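Membrane-bound lytic murein transglycosylase (Agrobacterium tumefaciens, PDB 2PNW) probably cleaves the glycan strands of bacterial cell-wall peptidoglycan as an MltA-type lytic transglycosylase. Local coordinates at residues Q77-S89 with F358-R371. Sequence-based numbering, arbitrary orientation.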
ATOM      1  N   GLN A  77      23.175 -13.055   7.494  1.00 24.36           N
ATOM      2  CA  GLN A  77      24.578 -12.762   7.189  1.00 24.78           C
ATOM      3  C   GLN A  77      24.714 -12.042   5.865  1.00 24.11           C
ATOM      4  O   GLN A  77      25.560 -11.160   5.715  1.00 24.11           O
ATOM      5  CB  GLN A  77      25.440 -14.039   7.180  1.00 25.34           C
ATOM      6  CG  GLN A  77      26.941 -13.759   6.953  1.00 29.27           C
ATOM      7  CD  GLN A  77      27.573 -12.967   8.095  1.00 33.82           C
ATOM      8  OE1 GLN A  77      27.545 -13.394   9.247  1.00 36.19           O
ATOM      9  NE2 GLN A  77      28.152 -11.815   7.775  1.00 33.70           N
ATOM     10  N   PHE A  78      23.886 -12.413   4.894  1.00 22.91           N
ATOM     11  CA  PHE A  78      23.870 -11.681   3.645  1.00 22.10           C
ATOM     12  C   PHE A  78      23.746 -10.170   3.881  1.00 21.92           C
ATOM     13  O   PHE A  78      24.518  -9.371   3.319  1.00 22.53           O
ATOM     14  CB  PHE A  78      22.708 -12.132   2.751  1.00 21.34           C
ATOM     15  CG  PHE A  78      22.532 -11.250   1.548  1.00 21.18           C
ATOM     16  CD1 PHE A  78      23.398 -11.368   0.464  1.00 21.03           C
ATOM     17  CD2 PHE A  78      21.520 -10.273   1.514  1.00 21.31           C
ATOM     18  CE1 PHE A  78      23.281 -10.511  -0.658  1.00 23.04           C
ATOM     19  CE2 PHE A  78      21.395  -9.420   0.424  1.00 20.96           C
ATOM     20  CZ  PHE A  78      22.277  -9.540  -0.675  1.00 20.56           C
ATOM     21  N   PHE A  79      22.766  -9.778   4.691  1.00 21.60           N
ATOM     22  CA  PHE A  79      22.519  -8.350   4.950  1.00 22.18           C
ATOM     23  C   PHE A  79      23.639  -7.700   5.755  1.00 23.21           C
ATOM     24  O   PHE A  79      24.030  -6.559   5.471  1.00 23.25           O
ATOM     25  CB  PHE A  79      21.141  -8.124   5.605  1.00 21.30           C
ATOM     26  CG  PHE A  79      19.995  -8.429   4.679  1.00 21.30           C
ATOM     27  CD1 PHE A  79      19.652  -7.539   3.651  1.00 20.63           C
ATOM     28  CD2 PHE A  79      19.307  -9.632   4.781  1.00 22.11           C
ATOM     29  CE1 PHE A  79      18.612  -7.836   2.755  1.00 19.69           C
ATOM     30  CE2 PHE A  79      18.274  -9.939   3.877  1.00 21.43           C
ATOM     31  CZ  PHE A  79      17.938  -9.041   2.867  1.00 18.76           C
ATOM     32  N   GLU A  80      24.140  -8.416   6.759  1.00 24.10           N
ATOM     33  CA  GLU A  80      25.277  -7.930   7.570  1.00 24.92           C
ATOM     34  C   GLU A  80      26.520  -7.648   6.751  1.00 25.08           C
ATOM     35  O   GLU A  80      27.207  -6.680   7.018  1.00 25.86           O
ATOM     36  CB  GLU A  80      25.601  -8.908   8.705  1.00 25.60           C
ATOM     37  CG  GLU A  80      24.406  -9.143   9.609  1.00 29.03           C
ATOM     38  CD  GLU A  80      24.759  -9.810  10.917  1.00 35.97           C
ATOM     39  OE1 GLU A  80      25.876  -9.548  11.431  1.00 38.78           O
ATOM     40  OE2 GLU A  80      23.906 -10.583  11.429  1.00 35.89           O
ATOM     41  N   THR A  81      26.782  -8.472   5.741  1.00 25.09           N
ATOM     42  CA  THR A  81      27.924  -8.319   4.852  1.00 25.70           C
ATOM     43  C   THR A  81      27.728  -7.194   3.828  1.00 25.86           C
ATOM     44  O   THR A  81      28.675  -6.458   3.520  1.00 25.70           O
ATOM     45  CB  THR A  81      28.221  -9.654   4.116  1.00 25.87           C
ATOM     46  OG1 THR A  81      28.586 -10.647   5.069  1.00 27.53           O
ATOM     47  CG2 THR A  81      29.358  -9.518   3.086  1.00 27.23           C
ATOM     48  N   ASN A  82      26.500  -7.048   3.328  1.00 24.53           N
ATOM     49  CA  ASN A  82      26.256  -6.281   2.108  1.00 24.40           C
ATOM     50  C   ASN A  82      25.433  -5.000   2.276  1.00 24.25           C
ATOM     51  O   ASN A  82      25.197  -4.260   1.307  1.00 24.10           O
ATOM     52  CB  ASN A  82      25.632  -7.202   1.054  1.00 24.12           C
ATOM     53  CG  ASN A  82      26.583  -8.283   0.608  1.00 26.21           C
ATOM     54  OD1 ASN A  82      27.696  -7.993   0.149  1.00 25.74           O
ATOM     55  ND2 ASN A  82      26.170  -9.542   0.758  1.00 23.54           N
ATOM     56  N   SER A  83      25.024  -4.720   3.511  1.00 24.22           N
ATOM     57  CA  SER A  83      24.277  -3.499   3.787  1.00 24.46           C
ATOM     58  C   SER A  83      24.678  -2.884   5.129  1.00 24.26           C
ATOM     59  O   SER A  83      25.297  -3.549   5.978  1.00 23.96           O
ATOM     60  CB  SER A  83      22.774  -3.772   3.743  1.00 24.67           C
ATOM     61  OG  SER A  83      22.358  -4.579   4.843  1.00 25.60           O
ATOM     62  N   VAL A  84      24.321  -1.618   5.316  1.00 23.81           N
ATOM     63  CA  VAL A  84      24.604  -0.896   6.557  1.00 24.53           C
ATOM     64  C   VAL A  84      23.303  -0.310   7.097  1.00 24.65           C
ATOM     65  O   VAL A  84      22.614   0.399   6.365  1.00 23.79           O
ATOM     66  CB  VAL A  84      25.598   0.250   6.306  1.00 25.10           C
ATOM     67  CG1 VAL A  84      25.876   1.026   7.613  1.00 25.84           C
ATOM     68  CG2 VAL A  84      26.893  -0.278   5.687  1.00 25.27           C
ATOM     69  N   PRO A  85      22.968  -0.589   8.381  1.00 25.21           N
ATOM     70  CA  PRO A  85      21.708  -0.127   8.963  1.00 25.48           C
ATOM     71  C   PRO A  85      21.795   1.283   9.556  1.00 26.28           C
ATOM     72  O   PRO A  85      22.824   1.662  10.166  1.00 25.87           O
ATOM     73  CB  PRO A  85      21.439  -1.140  10.081  1.00 25.83           C
ATOM     74  CG  PRO A  85      22.798  -1.702  10.455  1.00 25.52           C
ATOM     75  CD  PRO A  85      23.787  -1.330   9.365  1.00 26.17           C
ATOM     76  N   PHE A  86      20.706   2.029   9.400  1.00 26.57           N
ATOM     77  CA  PHE A  86      20.590   3.401   9.901  1.00 26.71           C
ATOM     78  C   PHE A  86      19.228   3.563  10.569  1.00 27.53           C
ATOM     79  O   PHE A  86      18.204   3.197   9.985  1.00 26.42           O
ATOM     80  CB  PHE A  86      20.660   4.396   8.744  1.00 26.76           C
ATOM     81  CG  PHE A  86      21.999   4.480   8.083  1.00 26.45           C
ATOM     82  CD1 PHE A  86      22.853   5.538   8.365  1.00 27.71           C
ATOM     83  CD2 PHE A  86      22.406   3.520   7.169  1.00 26.57           C
ATOM     84  CE1 PHE A  86      24.094   5.634   7.749  1.00 26.04           C
ATOM     85  CE2 PHE A  86      23.652   3.601   6.553  1.00 27.90           C
ATOM     86  CZ  PHE A  86      24.496   4.672   6.846  1.00 27.80           C
ATOM     87  N   ARG A  87      19.216   4.098  11.785  1.00 27.41           N
ATOM     88  CA  ARG A  87      17.969   4.444  12.463  1.00 29.50           C
ATOM     89  C   ARG A  87      17.389   5.681  11.800  1.00 28.94           C
ATOM     90  O   ARG A  87      18.099   6.665  11.582  1.00 29.29           O
ATOM     91  CB  ARG A  87      18.223   4.731  13.951  1.00 29.21           C
ATOM     92  CG  ARG A  87      16.957   4.936  14.783  1.00 30.82           C
ATOM     93  CD  ARG A  87      17.295   5.282  16.257  1.00 33.49           C
ATOM     94  NE  ARG A  87      17.687   4.077  16.998  1.00 40.98           N
ATOM     95  CZ  ARG A  87      18.923   3.825  17.415  1.00 43.03           C
ATOM     96  NH1 ARG A  87      19.895   4.710  17.196  1.00 46.95           N
ATOM     97  NH2 ARG A  87      19.189   2.691  18.061  1.00 43.87           N
ATOM     98  N   ILE A  88      16.111   5.628  11.454  1.00 29.20           N
ATOM     99  CA  ILE A  88      15.421   6.809  10.937  1.00 29.43           C
ATOM    100  C   ILE A  88      14.771   7.540  12.118  1.00 30.82           C
ATOM    101  O   ILE A  88      13.993   6.949  12.865  1.00 30.89           O
ATOM    102  CB  ILE A  88      14.359   6.446   9.881  1.00 28.98           C
ATOM    103  CG1 ILE A  88      15.011   5.723   8.689  1.00 28.91           C
ATOM    104  CG2 ILE A  88      13.596   7.709   9.413  1.00 28.39           C
ATOM    105  CD1 ILE A  88      14.007   5.079   7.725  1.00 28.47           C
ATOM    106  N   SER A  89      15.100   8.819  12.291  1.00 32.39           N
ATOM    107  CA  SER A  89      14.503   9.611  13.380  1.00 34.15           C
ATOM    108  C   SER A  89      13.698  10.780  12.831  1.00 35.03           C
ATOM    109  O   SER A  89      14.291  11.739  12.323  1.00 35.38           O
ATOM    110  CB  SER A  89      15.592  10.120  14.324  1.00 34.58           C
ATOM    111  OG  SER A  89      16.199   9.048  15.020  1.00 36.02           O
ATOM    112  N   PHE A 358      12.061   2.574  13.050  1.00 26.45           N
ATOM    113  CA  PHE A 358      12.409   2.212  11.658  1.00 25.90           C
ATOM    114  C   PHE A 358      13.920   2.227  11.455  1.00 25.34           C
ATOM    115  O   PHE A 358      14.566   3.207  11.806  1.00 25.42           O
ATOM    116  CB  PHE A 358      11.794   3.231  10.683  1.00 25.60           C
ATOM    117  CG  PHE A 358      10.353   2.963  10.335  1.00 26.04           C
ATOM    118  CD1 PHE A 358       9.408   2.733  11.329  1.00 27.03           C
ATOM    119  CD2 PHE A 358       9.948   2.958   9.004  1.00 25.20           C
ATOM    120  CE1 PHE A 358       8.070   2.477  11.008  1.00 25.92           C
ATOM    121  CE2 PHE A 358       8.610   2.728   8.659  1.00 25.42           C
ATOM    122  CZ  PHE A 358       7.669   2.480   9.666  1.00 26.82           C
ATOM    123  N   TYR A 359      14.491   1.160  10.894  1.00 25.17           N
ATOM    124  CA  TYR A 359      15.910   1.163  10.516  1.00 24.69           C
ATOM    125  C   TYR A 359      15.965   0.787   9.044  1.00 24.67           C
ATOM    126  O   TYR A 359      15.396  -0.227   8.658  1.00 25.62           O
ATOM    127  CB  TYR A 359      16.739   0.146  11.324  1.00 25.47           C
ATOM    128  CG  TYR A 359      16.628   0.226  12.835  1.00 25.86           C
ATOM    129  CD1 TYR A 359      17.605   0.885  13.591  1.00 26.55           C
ATOM    130  CD2 TYR A 359      15.555  -0.361  13.508  1.00 25.67           C
ATOM    131  CE1 TYR A 359      17.513   0.961  14.975  1.00 27.31           C
ATOM    132  CE2 TYR A 359      15.440  -0.283  14.909  1.00 26.67           C
ATOM    133  CZ  TYR A 359      16.433   0.376  15.634  1.00 27.47           C
ATOM    134  OH  TYR A 359      16.348   0.428  17.023  1.00 28.33           O
ATOM    135  N   ILE A 360      16.644   1.579   8.227  1.00 23.67           N
ATOM    136  CA  ILE A 360      16.772   1.260   6.799  1.00 23.37           C
ATOM    137  C   ILE A 360      18.138   0.607   6.562  1.00 22.87           C
ATOM    138  O   ILE A 360      19.148   0.982   7.200  1.00 23.09           O
ATOM    139  CB  ILE A 360      16.523   2.524   5.888  1.00 22.78           C
ATOM    140  CG1 ILE A 360      16.458   2.138   4.402  1.00 23.14           C
ATOM    141  CG2 ILE A 360      17.592   3.611   6.119  1.00 23.96           C
ATOM    142  CD1 ILE A 360      16.080   3.332   3.479  1.00 23.76           C
ATOM    143  N   LEU A 361      18.186  -0.388   5.677  1.00 22.31           N
ATOM    144  CA  LEU A 361      19.456  -1.028   5.362  1.00 21.93           C
ATOM    145  C   LEU A 361      19.908  -0.493   4.014  1.00 22.42           C
ATOM    146  O   LEU A 361      19.243  -0.724   2.994  1.00 21.53           O
ATOM    147  CB  LEU A 361      19.336  -2.552   5.327  1.00 21.79           C
ATOM    148  CG  LEU A 361      18.827  -3.336   6.550  1.00 22.77           C
ATOM    149  CD1 LEU A 361      19.128  -4.825   6.357  1.00 25.99           C
ATOM    150  CD2 LEU A 361      19.443  -2.859   7.841  1.00 26.05           C
ATOM    151  N   LEU A 362      21.016   0.244   4.004  1.00 22.82           N
ATOM    152  CA  LEU A 362      21.520   0.808   2.738  1.00 22.88           C
ATOM    153  C   LEU A 362      22.568  -0.085   2.125  1.00 23.92           C
ATOM    154  O   LEU A 362      23.446  -0.572   2.835  1.00 23.94           O
ATOM    155  CB  LEU A 362      22.100   2.214   2.937  1.00 22.67           C
ATOM    156  CG  LEU A 362      21.225   3.251   3.640  1.00 22.13           C
ATOM    157  CD1 LEU A 362      21.875   4.615   3.575  1.00 20.56           C
ATOM    158  CD2 LEU A 362      19.840   3.297   2.984  1.00 23.28           C
ATOM    159  N   PRO A 363      22.510  -0.277   0.792  1.00 25.07           N
ATOM    160  CA  PRO A 363      23.568  -0.967   0.072  1.00 26.01           C
ATOM    161  C   PRO A 363      24.896  -0.305   0.445  1.00 27.45           C
ATOM    162  O   PRO A 363      24.966   0.937   0.569  1.00 25.58           O
ATOM    163  CB  PRO A 363      23.245  -0.665  -1.395  1.00 26.48           C
ATOM    164  CG  PRO A 363      21.765  -0.414  -1.431  1.00 25.85           C
ATOM    165  CD  PRO A 363      21.429   0.192  -0.111  1.00 25.52           C
ATOM    166  N   ARG A 364      25.945  -1.103   0.635  1.00 29.84           N
ATOM    167  CA  ARG A 364      27.133  -0.546   1.285  1.00 33.16           C
ATOM    168  C   ARG A 364      27.878   0.534   0.493  1.00 33.70           C
ATOM    169  O   ARG A 364      28.429   1.445   1.105  1.00 34.52           O
ATOM    170  CB  ARG A 364      28.007  -1.618   1.986  1.00 32.90           C
ATOM    171  CG  ARG A 364      29.015  -2.350   1.161  1.00 35.96           C
ATOM    172  CD  ARG A 364      29.664  -3.509   1.973  1.00 35.84           C
ATOM    173  NE  ARG A 364      30.274  -3.064   3.228  1.00 42.77           N
ATOM    174  CZ  ARG A 364      29.734  -3.205   4.443  1.00 45.24           C
ATOM    175  NH1 ARG A 364      30.384  -2.751   5.508  1.00 45.47           N
ATOM    176  NH2 ARG A 364      28.543  -3.788   4.607  1.00 46.69           N
ATOM    177  N   ILE A 365      27.808   0.507  -0.840  1.00 34.82           N
ATOM    178  CA  ILE A 365      28.364   1.623  -1.648  1.00 36.40           C
ATOM    179  C   ILE A 365      27.611   2.940  -1.456  1.00 35.79           C
ATOM    180  O   ILE A 365      28.234   4.009  -1.397  1.00 36.08           O
ATOM    181  CB  ILE A 365      28.483   1.327  -3.184  1.00 36.79           C
ATOM    182  CG1 ILE A 365      27.094   1.249  -3.854  1.00 37.77           C
ATOM    183  CG2 ILE A 365      29.351   0.076  -3.439  1.00 39.19           C
ATOM    184  CD1 ILE A 365      27.046   1.656  -5.351  1.00 37.70           C
ATOM    185  N   ALA A 366      26.284   2.861  -1.352  1.00 34.75           N
ATOM    186  CA  ALA A 366      25.449   4.042  -1.117  1.00 34.67           C
ATOM    187  C   ALA A 366      25.618   4.583   0.289  1.00 34.55           C
ATOM    188  O   ALA A 366      25.470   5.782   0.522  1.00 35.03           O
ATOM    189  CB  ALA A 366      23.987   3.724  -1.361  1.00 34.02           C
ATOM    190  N   ALA A 367      25.897   3.689   1.232  1.00 34.14           N
ATOM    191  CA  ALA A 367      25.896   4.034   2.643  1.00 34.45           C
ATOM    192  C   ALA A 367      26.957   5.083   3.015  1.00 34.53           C
ATOM    193  O   ALA A 367      26.746   5.891   3.925  1.00 34.16           O
ATOM    194  CB  ALA A 367      26.066   2.769   3.489  1.00 34.01           C
ATOM    195  N   GLU A 368      28.083   5.081   2.308  1.00 35.42           N
ATOM    196  CA  GLU A 368      29.204   5.954   2.683  1.00 36.59           C
ATOM    197  C   GLU A 368      28.851   7.426   2.819  1.00 35.97           C
ATOM    198  O   GLU A 368      29.208   8.060   3.810  1.00 35.69           O
ATOM    199  CB  GLU A 368      30.404   5.760   1.749  1.00 37.69           C
ATOM    200  CG  GLU A 368      31.370   4.676   2.232  1.00 42.37           C
ATOM    201  CD  GLU A 368      32.136   5.052   3.507  1.00 47.80           C
ATOM    202  OE1 GLU A 368      32.216   6.261   3.853  1.00 48.93           O
ATOM    203  OE2 GLU A 368      32.673   4.125   4.163  1.00 51.14           O
ATOM    204  N   ARG A 369      28.124   7.974   1.849  1.00 35.07           N
ATOM    205  CA  ARG A 369      27.730   9.381   1.934  1.00 34.65           C
ATOM    206  C   ARG A 369      26.786   9.720   3.092  1.00 34.66           C
ATOM    207  O   ARG A 369      26.632  10.892   3.432  1.00 34.60           O
ATOM    208  CB  ARG A 369      27.141   9.871   0.604  1.00 34.68           C
ATOM    209  CG  ARG A 369      25.744   9.340   0.264  1.00 33.27           C
ATOM    210  CD  ARG A 369      25.319   9.935  -1.079  1.00 33.12           C
ATOM    211  NE  ARG A 369      24.035   9.437  -1.582  1.00 30.24           N
ATOM    212  CZ  ARG A 369      23.890   8.307  -2.267  1.00 29.67           C
ATOM    213  NH1 ARG A 369      22.684   7.939  -2.694  1.00 27.50           N
ATOM    214  NH2 ARG A 369      24.944   7.543  -2.516  1.00 25.48           N
ATOM    215  N   TYR A 370      26.136   8.717   3.685  1.00 34.17           N
ATOM    216  CA  TYR A 370      25.287   8.959   4.855  1.00 34.60           C
ATOM    217  C   TYR A 370      26.073   8.832   6.159  1.00 36.36           C
ATOM    218  O   TYR A 370      25.629   9.312   7.200  1.00 36.35           O
ATOM    219  CB  TYR A 370      24.065   8.026   4.863  1.00 32.84           C
ATOM    220  CG  TYR A 370      23.198   8.249   3.652  1.00 30.36           C
ATOM    221  CD1 TYR A 370      22.171   9.202   3.666  1.00 29.29           C
ATOM    222  CD2 TYR A 370      23.436   7.551   2.465  1.00 27.38           C
ATOM    223  CE1 TYR A 370      21.387   9.434   2.518  1.00 27.13           C
ATOM    224  CE2 TYR A 370      22.647   7.774   1.323  1.00 25.50           C
ATOM    225  CZ  TYR A 370      21.643   8.704   1.359  1.00 27.66           C
ATOM    226  OH  TYR A 370      20.894   8.926   0.235  1.00 28.31           O
ATOM    227  N   ARG A 371      27.221   8.161   6.084  1.00 38.15           N
ATOM    228  CA  ARG A 371      28.140   8.005   7.215  1.00 40.18           C
ATOM    229  C   ARG A 371      28.912   9.302   7.458  1.00 41.19           C
ATOM    230  O   ARG A 371      28.772   9.937   8.514  1.00 42.87           O
ATOM    231  CB  ARG A 371      29.132   6.879   6.940  1.00 40.31           C
ATOM    232  CG  ARG A 371      28.522   5.506   6.878  1.00 42.52           C
ATOM    233  CD  ARG A 371      29.551   4.464   6.446  1.00 46.42           C
ATOM    234  NE  ARG A 371      29.587   3.351   7.385  1.00 47.84           N
ATOM    235  CZ  ARG A 371      29.948   2.106   7.085  1.00 48.97           C
ATOM    236  NH1 ARG A 371      30.294   1.767   5.844  1.00 49.55           N
ATOM    237  NH2 ARG A 371      29.949   1.190   8.041  1.00 49.38           N
TER
HETATM  238  O   HOH W   1      26.182  -3.901  -1.202  1.00 40.01           O
HETATM  239  O   HOH W   2      12.093   5.193  13.876  1.00 35.13           O
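Phe86 lies across Leu362 at about a right angle, its ring atom CE2 3.6 Å from Leu362 CD1, on the tightly packed face of an antiparallel strand pair. With CG anti to the carbonyl carbon (chi1 -69°), the ring reaches beyond the strand to the C-terminal segment 364-371: Tyr370 CB lies 3.7 Å from Phe86 CE1, and Arg371 CG sits at the ring edge. Val84 continues this face, its CB 3.8 Å from Ala367 CB, while its CG2 lies over one face of the Arg371 guanidinium, which is salt-bridged to Glu11 of the neighbouring strand 8-11.

On the other face, Leu361 splits its branches. CD2 presses against Pro85 CB at 3.5 Å, a close carbon-carbon approach, and CD1 meets the Phe79 ring of helix 72-82, the two side chains crossing at about a right angle. Further along, Arg87 runs beside Tyr359, with its guanidinium plane turned 66° from the ring.

The backbones are joined by paired bonds between Val84 and Leu362 and between Phe86 and Ile360. At residues 81-83, where the helix ends, the contact loosens: Arg364 N makes a weak bond to Asn82 O (3.3 Å), beside a water that donates to Asn82 O and reaches Arg364 N only weakly, and the exposed Arg364 side chain brings NH2 to 2.9 Å from Thr81 O.

Strand 83-89, directly following helix 72-82, is thereby held between strand 8-11 and the chain's last strand, 353-363, in a long-range antiparallel beta ladder covered on the Val84/Phe86 face by C-terminal residues 367-371.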